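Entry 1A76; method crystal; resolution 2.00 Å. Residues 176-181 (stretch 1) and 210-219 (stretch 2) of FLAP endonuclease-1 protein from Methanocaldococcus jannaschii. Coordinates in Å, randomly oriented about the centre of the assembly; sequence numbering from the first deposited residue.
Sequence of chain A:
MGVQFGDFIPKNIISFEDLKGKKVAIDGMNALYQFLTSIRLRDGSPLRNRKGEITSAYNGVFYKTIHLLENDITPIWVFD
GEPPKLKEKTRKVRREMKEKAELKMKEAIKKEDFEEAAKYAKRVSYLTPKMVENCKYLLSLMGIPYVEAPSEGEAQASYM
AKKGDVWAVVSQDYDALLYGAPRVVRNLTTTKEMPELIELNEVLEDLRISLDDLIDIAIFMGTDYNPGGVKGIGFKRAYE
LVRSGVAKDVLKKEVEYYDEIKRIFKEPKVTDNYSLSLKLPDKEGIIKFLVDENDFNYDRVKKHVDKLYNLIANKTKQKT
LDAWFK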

# COMPACT_ATOMS: atom_id res chain seq x y z
N ALA A 176 1.04 0.44 8.51
CA ALA A 176 2.43 -0.01 8.50
C ALA A 176 3.04 0.02 9.90
O ALA A 176 3.96 -0.73 10.21
CB ALA A 176 3.25 0.87 7.56
N LEU A 177 2.53 0.91 10.74
CA LEU A 177 3.01 1.06 12.10
C LEU A 177 2.75 -0.24 12.87
O LEU A 177 3.57 -0.65 13.70
CB LEU A 177 2.27 2.23 12.78
CG LEU A 177 2.54 3.63 12.21
CD1 LEU A 177 1.63 4.65 12.88
CD2 LEU A 177 4.01 4.01 12.42
N LEU A 178 1.62 -0.87 12.59
CA LEU A 178 1.25 -2.12 13.26
C LEU A 178 2.21 -3.27 12.95
O LEU A 178 2.32 -4.23 13.74
CB LEU A 178 -0.18 -2.51 12.87
CG LEU A 178 -1.25 -1.54 13.36
CD1 LEU A 178 -2.62 -2.01 12.93
CD2 LEU A 178 -1.18 -1.44 14.88
N TYR A 179 2.91 -3.18 11.82
CA TYR A 179 3.88 -4.22 11.45
C TYR A 179 5.27 -3.84 11.94
O TYR A 179 6.26 -4.48 11.60
CB TYR A 179 3.93 -4.42 9.93
CG TYR A 179 2.67 -5.02 9.36
CD1 TYR A 179 1.63 -4.21 8.95
CD2 TYR A 179 2.54 -6.41 9.22
CE1 TYR A 179 0.48 -4.75 8.42
CE2 TYR A 179 1.38 -6.96 8.68
CZ TYR A 179 0.35 -6.12 8.29
OH TYR A 179 -0.83 -6.62 7.79
N GLY A 180 5.34 -2.81 12.77
CA GLY A 180 6.63 -2.42 13.29
C GLY A 180 7.41 -1.45 12.42
O GLY A 180 8.60 -1.24 12.66
N ALA A 181 6.77 -0.87 11.40
CA ALA A 181 7.48 0.10 10.55
C ALA A 181 7.94 1.25 11.45
O ALA A 181 7.12 1.88 12.13
CB ALA A 181 6.56 0.63 9.48
N SER A 210 3.10 -0.07 24.20
CA SER A 210 3.98 -0.92 23.40
C SER A 210 3.35 -1.13 22.03
O SER A 210 2.19 -0.77 21.81
CB SER A 210 4.16 -2.29 24.08
OG SER A 210 2.97 -3.06 23.99
N LEU A 211 4.11 -1.71 21.11
CA LEU A 211 3.59 -1.98 19.77
C LEU A 211 2.45 -2.99 19.93
O LEU A 211 1.41 -2.88 19.27
CB LEU A 211 4.68 -2.58 18.89
CG LEU A 211 4.58 -2.62 17.34
CD1 LEU A 211 4.80 -4.03 16.89
CD2 LEU A 211 3.25 -2.07 16.82
N ASP A 212 2.64 -3.96 20.82
CA ASP A 212 1.60 -4.96 21.07
C ASP A 212 0.30 -4.27 21.54
O ASP A 212 -0.79 -4.67 21.12
CB ASP A 212 2.07 -5.99 22.11
CG ASP A 212 3.00 -7.06 21.52
OD1 ASP A 212 2.92 -7.36 20.30
OD2 ASP A 212 3.82 -7.60 22.29
N ASP A 213 0.43 -3.25 22.39
CA ASP A 213 -0.73 -2.47 22.89
C ASP A 213 -1.42 -1.71 21.73
O ASP A 213 -2.65 -1.64 21.65
CB ASP A 213 -0.27 -1.40 23.89
CG ASP A 213 0.11 -1.96 25.25
OD1 ASP A 213 -0.31 -3.08 25.61
OD2 ASP A 213 0.84 -1.25 25.96
N LEU A 214 -0.61 -1.11 20.85
CA LEU A 214 -1.14 -0.38 19.69
C LEU A 214 -1.96 -1.30 18.79
O LEU A 214 -3.03 -0.93 18.29
CB LEU A 214 0.02 0.26 18.89
CG LEU A 214 -0.35 1.19 17.72
CD1 LEU A 214 -1.22 2.34 18.22
CD2 LEU A 214 0.93 1.74 17.07
N ILE A 215 -1.46 -2.52 18.61
CA ILE A 215 -2.13 -3.54 17.80
C ILE A 215 -3.49 -3.89 18.45
O ILE A 215 -4.49 -4.10 17.77
CB ILE A 215 -1.24 -4.82 17.69
CG1 ILE A 215 -0.05 -4.54 16.78
CG2 ILE A 215 -2.04 -6.00 17.11
CD1 ILE A 215 1.07 -5.57 16.89
N ASP A 216 -3.53 -3.92 19.78
CA ASP A 216 -4.77 -4.23 20.48
C ASP A 216 -5.78 -3.10 20.21
O ASP A 216 -6.94 -3.37 19.89
CB ASP A 216 -4.50 -4.37 21.99
CG ASP A 216 -3.94 -5.75 22.36
OD1 ASP A 216 -3.88 -6.64 21.49
OD2 ASP A 216 -3.56 -5.93 23.54
N ILE A 217 -5.33 -1.85 20.31
CA ILE A 217 -6.19 -0.70 20.05
C ILE A 217 -6.73 -0.85 18.62
O ILE A 217 -7.92 -0.67 18.38
CB ILE A 217 -5.40 0.64 20.15
CG1 ILE A 217 -5.03 0.93 21.60
CG2 ILE A 217 -6.25 1.80 19.61
CD1 ILE A 217 -3.93 1.96 21.76
N ALA A 218 -5.85 -1.22 17.69
CA ALA A 218 -6.23 -1.42 16.31
C ALA A 218 -7.30 -2.51 16.19
O ALA A 218 -8.29 -2.35 15.46
CB ALA A 218 -5.01 -1.81 15.48
N ILE A 219 -7.09 -3.61 16.90
CA ILE A 219 -8.05 -4.70 16.85
C ILE A 219 -9.42 -4.23 17.37
O ILE A 219 -10.44 -4.54 16.76
CB ILE A 219 -7.53 -5.93 17.63
CG1 ILE A 219 -6.36 -6.56 16.85
CG2 ILE A 219 -8.63 -6.97 17.79
CD1 ILE A 219 -5.59 -7.63 17.61

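The contact is organised around one leucine. L178 gives up 104 Å² to the helix, by far the largest share of any residue here, and its CA lies 5.8 Å from the CA of I215, the point of closest backbone register. Its CA-to-CB bond points sideways, yet the m,t rotamer carries the end of the side chain nearer to the helix. Its methyls gather three residues: CD1 of L178 lies 3.5 Å from CB of A218, and CD2 of L178 sits 3.8 Å from CG1 of I215, 4.0 Å from CG of L214 and 3.9 Å from CB of A218. Three helical positions within little more than one turn thus serve one side chain, since L214, I215 and A218 follow the i, i+1, i+4 spacing that puts residues on a common face. The small side chain of A218 points toward the loop and allows the tight approach of CD1.

One turn earlier, L211 extends the same face, with its CA-to-CB bond also directed toward the loop. Here the apolar groups meet backbone rather than side chains. CD2 of L211 packs 3.4 Å from O of L177 and 3.9 Å from O of L178, and CD1 of I215 comes 3.6 Å from O of L178. These are van der Waals contacts; no hydrogen bond crosses between the stretches. The carbonyl of L177 is not left idle, because it accepts from N of G180 at 2.9 Å within its own turn, just as O of A176 accepts from N of Y179 and from N of A181, each at 3.1 Å. The turn therefore uses the carbonyls of A176 and L177 for its own hydrogen bonds, while methyl groups of L211 and I215 pack against its backbone.

G180 closes this end of the loop, its N lying 4.3 Å from CD1 of L211. Its phi/psi of 87/11 explains the glycine without appeal to the helix: a CB at these angles would be jammed against the carbonyl O of Y179. Y179 itself turns its CB away from the helix.

Beyond L211 the helix reaches its polar start, where S210 occupies the N-cap position but does not touch the loop. In its p rotamer it accepts from D213, N of D213 to OG of S210 at 3.0 Å, and the exchange is reciprocal, N of S210 donating to OD2 of D213 at 3.1 Å and nearly linear at 175°. The rule to read is a separation of tasks: apolar packing joins the two stretches, and hydrogen bonds shape each one internally.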